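Local coordinates for protein putative cathepsin d (PDB 5N7Q) that probably cleaves proteins as a pepsin-like aspartic endopeptidase of the tick Ixodes ricinus, and is captured here with the inhibitor pepstatin A, at residues A[42-53]-A[103-111]; A[65-75]-A[85-93]. All blocks are in the same frame, centred on the assembly; numbering follows the deposited sequence.

Contact 1 of 2, residues A[42-53]-A[103-111]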
loop_
_atom_site.group_PDB
_atom_site.type_symbol
_atom_site.label_atom_id
_atom_site.label_comp_id
_atom_site.label_asym_id
_atom_site.label_seq_id
_atom_site.Cartn_x
_atom_site.Cartn_y
_atom_site.Cartn_z
ATOM N N LEU A 42 -11.853 -6.362 -1.337
ATOM C CA LEU A 42 -12.460 -5.128 -1.827
ATOM C C LEU A 42 -13.655 -4.791 -0.945
ATOM O O LEU A 42 -14.505 -5.647 -0.685
ATOM C CB LEU A 42 -12.948 -5.303 -3.261
ATOM C CG LEU A 42 -13.742 -4.158 -3.901
ATOM C CD1 LEU A 42 -13.029 -2.825 -3.973
ATOM C CD2 LEU A 42 -14.151 -4.647 -5.271
ATOM N N TRP A 43 -13.744 -3.540 -0.496
ATOM C CA TRP A 43 -14.978 -3.092 0.182
ATOM C C TRP A 43 -15.246 -1.624 -0.084
ATOM O O TRP A 43 -14.342 -0.858 -0.397
ATOM C CB TRP A 43 -14.964 -3.376 1.689
ATOM C CG TRP A 43 -13.900 -2.651 2.462
ATOM C CD1 TRP A 43 -12.638 -3.135 2.787
ATOM C CD2 TRP A 43 -13.954 -1.324 2.966
ATOM N NE1 TRP A 43 -11.938 -2.185 3.462
ATOM C CE2 TRP A 43 -12.697 -1.046 3.553
ATOM C CE3 TRP A 43 -14.920 -0.309 2.928
ATOM C CZ2 TRP A 43 -12.416 0.174 4.176
ATOM C CZ3 TRP A 43 -14.631 0.911 3.548
ATOM C CH2 TRP A 43 -13.383 1.134 4.140
ATOM N N LEU A 44 -16.523 -1.274 0.023
ATOM C CA LEU A 44 -17.057 0.077 -0.207
ATOM C C LEU A 44 -18.156 0.342 0.805
ATOM O O LEU A 44 -18.772 -0.610 1.315
ATOM C CB LEU A 44 -17.621 0.201 -1.621
ATOM C CG LEU A 44 -16.597 0.101 -2.758
ATOM C CD1 LEU A 44 -17.301 -0.114 -4.065
ATOM C CD2 LEU A 44 -15.649 1.298 -2.762
ATOM N N PRO A 45 -18.441 1.632 1.092
ATOM C CA PRO A 45 -19.571 1.924 1.994
ATOM C C PRO A 45 -20.905 1.505 1.377
ATOM O O PRO A 45 -21.115 1.701 0.200
ATOM C CB PRO A 45 -19.514 3.461 2.128
ATOM C CG PRO A 45 -18.126 3.848 1.647
ATOM C CD PRO A 45 -17.851 2.866 0.559
ATOM N N SER A 46 -21.795 0.935 2.183
ATOM C CA SER A 46 -23.112 0.476 1.695
ATOM C C SER A 46 -24.159 1.596 1.689
ATOM O O SER A 46 -24.195 2.390 2.613
ATOM C CB SER A 46 -23.622 -0.598 2.635
ATOM O OG SER A 46 -24.788 -1.191 2.139
ATOM N N SER A 47 -25.071 1.591 0.727
ATOM C CA SER A 47 -26.266 2.443 0.800
ATOM C C SER A 47 -27.174 2.067 1.979
ATOM O O SER A 47 -28.021 2.863 2.358
ATOM C CB SER A 47 -27.083 2.360 -0.467
ATOM O OG SER A 47 -27.512 1.049 -0.743
ATOM N N LYS A 48 -26.999 0.871 2.539
ATOM C CA LYS A 48 -27.746 0.455 3.748
ATOM C C LYS A 48 -27.199 1.126 5.024
ATOM O O LYS A 48 -27.750 0.938 6.104
ATOM C CB LYS A 48 -27.668 -1.058 3.923
ATOM C CG LYS A 48 -28.566 -1.899 3.029
ATOM C CD LYS A 48 -28.399 -1.655 1.559
ATOM C CE LYS A 48 -29.323 -2.536 0.722
ATOM N NZ LYS A 48 -29.240 -2.057 -0.679
ATOM N N CYS A 49 -26.115 1.889 4.893
ATOM C CA CYS A 49 -25.432 2.555 6.014
ATOM C C CYS A 49 -25.755 4.041 5.950
ATOM O O CYS A 49 -25.613 4.648 4.899
ATOM C CB CYS A 49 -23.922 2.305 5.868
ATOM S SG CYS A 49 -22.883 3.199 7.026
ATOM N N THR A 50 -26.184 4.620 7.070
ATOM C CA THR A 50 -26.547 6.051 7.139
ATOM C C THR A 50 -25.770 6.789 8.235
ATOM O O THR A 50 -26.216 7.830 8.716
ATOM C CB THR A 50 -28.062 6.209 7.386
ATOM O OG1 THR A 50 -28.402 5.554 8.624
ATOM C CG2 THR A 50 -28.852 5.606 6.219
ATOM N N THR A 51 -24.607 6.263 8.622
ATOM C CA THR A 51 -23.720 6.938 9.564
ATOM C C THR A 51 -23.134 8.199 8.919
ATOM O O THR A 51 -23.165 8.364 7.688
ATOM C CB THR A 51 -22.540 6.045 9.984
ATOM O OG1 THR A 51 -21.745 5.724 8.829
ATOM C CG2 THR A 51 -22.993 4.751 10.661
ATOM N N LYS A 52 -22.557 9.056 9.757
ATOM C CA LYS A 52 -21.853 10.248 9.267
ATOM C C LYS A 52 -20.814 9.848 8.210
ATOM O O LYS A 52 -20.700 10.478 7.147
ATOM C CB LYS A 52 -21.197 10.974 10.443
ATOM C CG LYS A 52 -20.486 12.269 10.083
ATOM C CD LYS A 52 -20.126 13.075 11.326
ATOM C CE LYS A 52 -18.910 12.522 12.036
ATOM N NZ LYS A 52 -18.495 13.379 13.194
ATOM N N TYR A 53 -20.075 8.780 8.504
ATOM C CA TYR A 53 -19.061 8.277 7.580
ATOM C C TYR A 53 -19.672 7.958 6.221
ATOM O O TYR A 53 -19.221 8.440 5.168
ATOM C CB TYR A 53 -18.389 7.031 8.163
ATOM C CG TYR A 53 -17.572 6.291 7.135
ATOM C CD1 TYR A 53 -16.358 6.795 6.660
ATOM C CD2 TYR A 53 -18.024 5.096 6.589
ATOM C CE1 TYR A 53 -15.634 6.123 5.686
ATOM C CE2 TYR A 53 -17.304 4.429 5.618
ATOM C CZ TYR A 53 -16.106 4.925 5.168
ATOM O OH TYR A 53 -15.415 4.220 4.212
ATOM N N GLN A 103 -17.548 -10.030 -9.198
ATOM C CA GLN A 103 -16.538 -9.658 -8.217
ATOM C C GLN A 103 -17.146 -9.497 -6.812
ATOM O O GLN A 103 -17.974 -8.606 -6.594
ATOM C CB GLN A 103 -15.823 -8.363 -8.626
ATOM C CG GLN A 103 -14.786 -7.875 -7.618
ATOM C CD GLN A 103 -13.693 -8.903 -7.386
ATOM O OE1 GLN A 103 -13.148 -9.421 -8.358
ATOM N NE2 GLN A 103 -13.413 -9.234 -6.129
ATOM N N PRO A 104 -16.738 -10.351 -5.865
ATOM C CA PRO A 104 -17.221 -10.130 -4.524
ATOM C C PRO A 104 -16.658 -8.849 -3.918
ATOM O O PRO A 104 -15.504 -8.525 -4.131
ATOM C CB PRO A 104 -16.714 -11.342 -3.731
ATOM C CG PRO A 104 -16.410 -12.354 -4.725
ATOM C CD PRO A 104 -15.975 -11.597 -5.959
ATOM N N LEU A 105 -17.510 -8.124 -3.227
ATOM C CA LEU A 105 -17.125 -6.934 -2.480
ATOM C C LEU A 105 -17.829 -6.920 -1.142
ATOM O O LEU A 105 -18.958 -7.434 -0.985
ATOM C CB LEU A 105 -17.453 -5.638 -3.239
ATOM C CG LEU A 105 -18.928 -5.253 -3.482
ATOM C CD1 LEU A 105 -19.178 -3.756 -3.519
ATOM C CD2 LEU A 105 -19.471 -5.870 -4.761
ATOM N N GLY A 106 -17.192 -6.273 -0.180
ATOM C CA GLY A 106 -17.824 -6.011 1.105
ATOM C C GLY A 106 -18.636 -4.726 1.063
ATOM O O GLY A 106 -18.147 -3.690 0.601
ATOM N N GLU A 107 -19.883 -4.797 1.532
ATOM C CA GLU A 107 -20.695 -3.610 1.759
ATOM C C GLU A 107 -20.505 -3.241 3.209
ATOM O O GLU A 107 -21.013 -3.912 4.123
ATOM C CB GLU A 107 -22.168 -3.885 1.482
ATOM C CG GLU A 107 -22.493 -4.290 0.061
ATOM C CD GLU A 107 -23.930 -3.956 -0.326
ATOM O OE1 GLU A 107 -24.419 -2.875 0.060
ATOM O OE2 GLU A 107 -24.546 -4.754 -1.067
ATOM N N ALA A 108 -19.785 -2.156 3.443
ATOM C CA ALA A 108 -19.420 -1.735 4.798
ATOM C C ALA A 108 -20.573 -1.034 5.509
ATOM O O ALA A 108 -21.195 -0.135 4.949
ATOM C CB ALA A 108 -18.208 -0.831 4.718
ATOM N N LEU A 109 -20.861 -1.502 6.720
ATOM C CA LEU A 109 -21.823 -0.876 7.633
ATOM C C LEU A 109 -21.179 -0.174 8.810
ATOM O O LEU A 109 -21.731 0.828 9.280
ATOM C CB LEU A 109 -22.827 -1.918 8.147
ATOM C CG LEU A 109 -23.600 -2.699 7.095
ATOM C CD1 LEU A 109 -24.500 -3.736 7.766
ATOM C CD2 LEU A 109 -24.435 -1.773 6.234
ATOM N N VAL A 110 -20.064 -0.709 9.314
ATOM C CA VAL A 110 -19.383 -0.125 10.467
ATOM C C VAL A 110 -17.905 0.004 10.122
ATOM O O VAL A 110 -17.264 -0.961 9.734
ATOM C CB VAL A 110 -19.615 -0.964 11.745
ATOM C CG1 VAL A 110 -18.865 -0.388 12.944
ATOM C CG2 VAL A 110 -21.106 -1.011 12.072
ATOM N N VAL A 111 -17.376 1.210 10.335
ATOM C CA VAL A 111 -15.990 1.518 10.021
ATOM C C VAL A 111 -15.414 2.188 11.250
ATOM O O VAL A 111 -16.075 3.020 11.895
ATOM C CB VAL A 111 -15.866 2.406 8.757
ATOM C CG1 VAL A 111 -14.428 2.857 8.521
ATOM C CG2 VAL A 111 -16.384 1.650 7.530
HETATM O O HOH W 1 -13.298 -8.809 -2.265
HETATM O O HOH W 2 -26.468 -1.742 -1.416
HETATM O O HOH W 3 -20.297 3.437 9.022
#
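Tyr53 and Val111 cross at about a right angle: CB of Val111 sits over one face of the phenol ring, toward its rim, 4.2 Å from the centroid, a CH-pi contact, while Val111 CG2 comes to 3.5 Å from Tyr53 CE2. The Tyr53 hydroxyl in turn lies in plane at the edge of the Trp43 indole. With chi1 at 63°, CG stands between the backbone N and the carbonyl carbon, and CE3 of the indole reaches the methyl of Ala108; its NE1 is hydrogen-bonded to Tyr79 OH of the flap hairpin. Trp43 and Ala108 share one face of the parallel pairing of strands 42-45 and 103-108, part of the N-terminal lobe of the pepsin fold, and four backbone bonds tie it from Leu42 to Ser46. Leu44, which points to the opposite face with Glu107, meets Leu105 CD1 through its CD1, 4.1 Å apart. Next along, Ser46 OG donates to Glu107 OE1 over 2.7 Å, arriving on the anti side of the carboxylate and 23° out of its plane. The same OG accepts from Lys48 N, closing an ST turn, and a water joins Glu107 OE1 to Ser47 OG and Lys48 NZ. Beyond it, Cys49, disulfide-bonded to Cys54, sets its SG 3.5 Å from Leu109 O.

Contact 2 of 2, residues A[65-75]-A[85-93]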
loop_
_atom_site.group_PDB
_atom_site.type_symbol
_atom_site.label_atom_id
_atom_site.label_comp_id
_atom_site.label_asym_id
_atom_site.label_seq_id
_atom_site.Cartn_x
_atom_site.Cartn_y
_atom_site.Cartn_z
ATOM N N SER A 65 -28.380 -1.709 -9.394
ATOM C CA SER A 65 -27.520 -2.469 -10.289
ATOM C C SER A 65 -28.182 -3.752 -10.795
ATOM O O SER A 65 -28.499 -4.639 -10.014
ATOM C CB SER A 65 -26.196 -2.834 -9.591
ATOM O OG SER A 65 -25.426 -3.628 -10.468
ATOM N N SER A 66 -28.309 -3.880 -12.108
ATOM C CA SER A 66 -28.908 -5.064 -12.716
ATOM C C SER A 66 -27.992 -6.281 -12.737
ATOM O O SER A 66 -28.439 -7.370 -13.071
ATOM C CB SER A 66 -29.368 -4.735 -14.130
ATOM O OG SER A 66 -28.300 -4.356 -14.959
ATOM N N THR A 67 -26.708 -6.100 -12.420
ATOM C CA THR A 67 -25.748 -7.186 -12.343
ATOM C C THR A 67 -25.396 -7.615 -10.908
ATOM O O THR A 67 -24.631 -8.570 -10.709
ATOM C CB THR A 67 -24.475 -6.840 -13.144
ATOM O OG1 THR A 67 -24.060 -5.522 -12.816
ATOM C CG2 THR A 67 -24.764 -6.952 -14.662
ATOM N N TYR A 68 -25.976 -6.929 -9.910
ATOM C CA TYR A 68 -25.823 -7.314 -8.517
ATOM C C TYR A 68 -26.325 -8.716 -8.225
ATOM O O TYR A 68 -27.405 -9.107 -8.714
ATOM C CB TYR A 68 -26.558 -6.321 -7.632
ATOM C CG TYR A 68 -27.036 -6.843 -6.294
ATOM C CD1 TYR A 68 -26.149 -7.076 -5.236
ATOM C CD2 TYR A 68 -28.402 -7.097 -6.089
ATOM C CE1 TYR A 68 -26.599 -7.554 -4.015
ATOM C CE2 TYR A 68 -28.854 -7.563 -4.880
ATOM C CZ TYR A 68 -27.962 -7.781 -3.845
ATOM O OH TYR A 68 -28.424 -8.264 -2.639
ATOM N N GLU A 69 -25.545 -9.458 -7.443
ATOM C CA GLU A 69 -25.970 -10.727 -6.896
ATOM C C GLU A 69 -25.726 -10.722 -5.414
ATOM O O GLU A 69 -24.636 -10.360 -4.941
ATOM C CB GLU A 69 -25.201 -11.890 -7.539
ATOM C CG GLU A 69 -25.407 -12.031 -9.034
ATOM C CD GLU A 69 -24.464 -13.070 -9.595
ATOM O OE1 GLU A 69 -24.831 -14.258 -9.564
ATOM O OE2 GLU A 69 -23.353 -12.706 -10.030
ATOM N N ALA A 70 -26.734 -11.123 -4.649
ATOM C CA ALA A 70 -26.633 -11.204 -3.206
ATOM C C ALA A 70 -25.674 -12.292 -2.751
ATOM O O ALA A 70 -25.468 -13.299 -3.446
ATOM C CB ALA A 70 -28.021 -11.465 -2.624
ATOM N N ASP A 71 -25.091 -12.093 -1.582
ATOM C CA ASP A 71 -24.350 -13.132 -0.882
ATOM C C ASP A 71 -24.791 -13.048 0.565
ATOM O O ASP A 71 -25.493 -13.940 1.059
ATOM C CB ASP A 71 -22.840 -12.951 -1.094
ATOM C CG ASP A 71 -22.012 -13.997 -0.365
ATOM O OD1 ASP A 71 -22.115 -14.160 0.867
ATOM O OD2 ASP A 71 -21.209 -14.663 -1.056
ATOM N N GLY A 72 -24.422 -11.982 1.259
ATOM C CA GLY A 72 -24.928 -11.765 2.598
ATOM C C GLY A 72 -24.119 -12.307 3.746
ATOM O O GLY A 72 -24.454 -12.039 4.891
ATOM N N ARG A 73 -23.007 -12.992 3.485
ATOM C CA ARG A 73 -22.142 -13.391 4.584
ATOM C C ARG A 73 -21.584 -12.172 5.296
ATOM O O ARG A 73 -21.196 -11.208 4.651
ATOM C CB ARG A 73 -20.959 -14.216 4.110
ATOM C CG ARG A 73 -21.307 -15.653 3.758
ATOM C CD ARG A 73 -20.122 -16.360 3.133
ATOM N NE ARG A 73 -19.863 -15.831 1.808
ATOM C CZ ARG A 73 -18.733 -15.971 1.106
ATOM N NH1 ARG A 73 -17.688 -16.633 1.604
ATOM N NH2 ARG A 73 -18.656 -15.438 -0.101
ATOM N N ASN A 74 -21.531 -12.224 6.610
ATOM C CA ASN A 74 -20.825 -11.208 7.369
ATOM C C ASN A 74 -19.333 -11.209 7.029
ATOM O O ASN A 74 -18.728 -12.250 6.749
ATOM C CB ASN A 74 -20.997 -11.438 8.876
ATOM C CG ASN A 74 -20.601 -10.224 9.701
ATOM O OD1 ASN A 74 -21.299 -9.214 9.701
ATOM N ND2 ASN A 74 -19.483 -10.320 10.409
ATOM N N PHE A 75 -18.732 -10.031 7.059
ATOM C CA PHE A 75 -17.269 -9.933 6.945
ATOM C C PHE A 75 -16.757 -8.902 7.949
ATOM O O PHE A 75 -17.434 -7.938 8.261
ATOM C CB PHE A 75 -16.807 -9.624 5.521
ATOM C CG PHE A 75 -16.866 -8.161 5.164
ATOM C CD1 PHE A 75 -18.049 -7.581 4.747
ATOM C CD2 PHE A 75 -15.728 -7.361 5.252
ATOM C CE1 PHE A 75 -18.108 -6.222 4.439
ATOM C CE2 PHE A 75 -15.779 -6.014 4.940
ATOM C CZ PHE A 75 -16.969 -5.443 4.541
ATOM N N GLU A 85 -16.586 -3.696 8.983
ATOM C CA GLU A 85 -17.475 -4.843 9.031
ATOM C C GLU A 85 -18.734 -4.554 8.232
ATOM O O GLU A 85 -19.164 -3.400 8.074
ATOM C CB GLU A 85 -17.793 -5.234 10.470
ATOM C CG GLU A 85 -18.579 -4.230 11.242
ATOM C CD GLU A 85 -18.951 -4.715 12.638
ATOM O OE1 GLU A 85 -20.131 -4.505 13.034
ATOM O OE2 GLU A 85 -18.070 -5.306 13.316
ATOM N N GLY A 86 -19.291 -5.602 7.642
ATOM C CA GLY A 86 -20.538 -5.478 6.901
ATOM C C GLY A 86 -20.911 -6.836 6.332
ATOM O O GLY A 86 -20.623 -7.857 6.966
ATOM N N PHE A 87 -21.441 -6.859 5.115
ATOM C CA PHE A 87 -21.814 -8.108 4.444
ATOM C C PHE A 87 -21.319 -8.134 3.019
ATOM O O PHE A 87 -21.138 -7.082 2.388
ATOM C CB PHE A 87 -23.344 -8.312 4.491
ATOM C CG PHE A 87 -24.121 -7.230 3.797
ATOM C CD1 PHE A 87 -24.472 -6.061 4.469
ATOM C CD2 PHE A 87 -24.476 -7.355 2.460
ATOM C CE1 PHE A 87 -25.177 -5.055 3.812
ATOM C CE2 PHE A 87 -25.173 -6.353 1.814
ATOM C CZ PHE A 87 -25.527 -5.204 2.479
ATOM N N ILE A 88 -21.149 -9.349 2.489
ATOM C CA ILE A 88 -20.637 -9.536 1.144
ATOM C C ILE A 88 -21.750 -9.429 0.090
ATOM O O ILE A 88 -22.901 -9.881 0.320
ATOM C CB ILE A 88 -19.951 -10.909 1.009
ATOM C CG1 ILE A 88 -18.767 -11.019 1.989
ATOM C CG2 ILE A 88 -19.482 -11.154 -0.421
ATOM C CD1 ILE A 88 -17.610 -10.094 1.686
ATOM N N SER A 89 -21.421 -8.818 -1.048
ATOM C CA SER A 89 -22.255 -8.836 -2.267
ATOM C C SER A 89 -21.339 -9.115 -3.447
ATOM O O SER A 89 -20.127 -9.238 -3.278
ATOM C CB SER A 89 -22.988 -7.496 -2.437
ATOM O OG SER A 89 -23.923 -7.315 -1.370
ATOM N N LYS A 90 -21.914 -9.268 -4.631
ATOM C CA LYS A 90 -21.128 -9.532 -5.840
ATOM C C LYS A 90 -21.651 -8.691 -6.977
ATOM O O LYS A 90 -22.868 -8.529 -7.133
ATOM C CB LYS A 90 -21.245 -11.031 -6.156
ATOM C CG LYS A 90 -20.437 -11.598 -7.318
ATOM C CD LYS A 90 -20.233 -13.129 -7.184
ATOM C CE LYS A 90 -21.548 -13.905 -7.083
ATOM N NZ LYS A 90 -21.363 -15.396 -7.179
ATOM N N ASP A 91 -20.761 -8.128 -7.787
ATOM C CA ASP A 91 -21.185 -7.295 -8.913
ATOM C C ASP A 91 -20.009 -7.157 -9.873
ATOM O O ASP A 91 -18.894 -7.632 -9.584
ATOM C CB ASP A 91 -21.694 -5.917 -8.425
ATOM C CG ASP A 91 -22.790 -5.346 -9.300
ATOM O OD1 ASP A 91 -22.797 -5.668 -10.513
ATOM O OD2 ASP A 91 -23.612 -4.552 -8.807
ATOM N N VAL A 92 -20.268 -6.531 -11.002
ATOM C CA VAL A 92 -19.228 -6.144 -11.953
ATOM C C VAL A 92 -18.348 -5.058 -11.334
ATOM O O VAL A 92 -18.869 -4.122 -10.752
ATOM C CB VAL A 92 -19.873 -5.594 -13.247
ATOM C CG1 VAL A 92 -18.818 -5.009 -14.188
ATOM C CG2 VAL A 92 -20.673 -6.682 -13.960
ATOM N N CYS A 93 -17.022 -5.177 -11.488
ATOM C CA CYS A 93 -16.037 -4.180 -11.024
ATOM C C CYS A 93 -15.208 -3.751 -12.230
ATOM O O CYS A 93 -14.719 -4.604 -12.979
ATOM C CB CYS A 93 -15.111 -4.792 -9.973
ATOM S SG CYS A 93 -13.790 -3.687 -9.378
HETATM O O HOH W 4 -23.215 -16.306 -9.742
HETATM O O HOH W 5 -25.636 -9.378 -0.435
#
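Phe75 lays one face of its ring over the backbone of Gly86, whose N stands 3.4 Å above the ring plane toward the rim, while Phe87 N comes to the ring's edge near its plane. A chi1 of 82° swings the ring across to the partner strand. Beside it Ile88 crosses at about a right angle, its CD1 3.9 Å from Phe75 CB, and its CG2 lies against Asp71, the two side chains side by side. Arg73 grips Asp71 side-on: NE meets OD1 on its syn lone pair, and NH2 makes a 2.8 Å salt bridge to OD2. The anti lone pair of OD1 takes Arg73 N, an Asx turn that fixes the carboxylate beside Gly72, whose backbone takes a positive phi of 92°. At the far end Asp91 receives two hydroxyls on its syn lone pairs, Ser65 OG on OD2 and Thr67 OG1 on OD1, each at 2.6 Å. Val92 N also donates to OD1, and Tyr60 OH binds OD2, so the buried carboxylate is well satisfied. Between these ends Glu69 and Lys90 cross obliquely, and a water links OE1 to NZ. Backbone bonds pair 69-75 with 85-93 antiparallel, the base of the beta hairpin whose tip forms the active-site flap in pepsin-like proteases.

In the fold
Strand 82-95 joins the two contacts: it pairs with 69-79 on one side and with 103-112 on the other, and contact 2 is nested in the chain loop that contact 1 closes. Contact 1 is the more buried, held mainly by apolar side chains and parallel backbone bonds; contact 2 lies further from the chain centre and carries more charge, with a salt bridge and the water-linked pair Glu69 and Lys90 on its more exposed side. Where they touch, a polar and an apolar contact meet: Glu107, bound to Ser46 within contact 1, uses its other oxygen on Ser89 of contact 2, at 2.7 Å from OE2 to OG, while the Phe75 ring packs against Gly106.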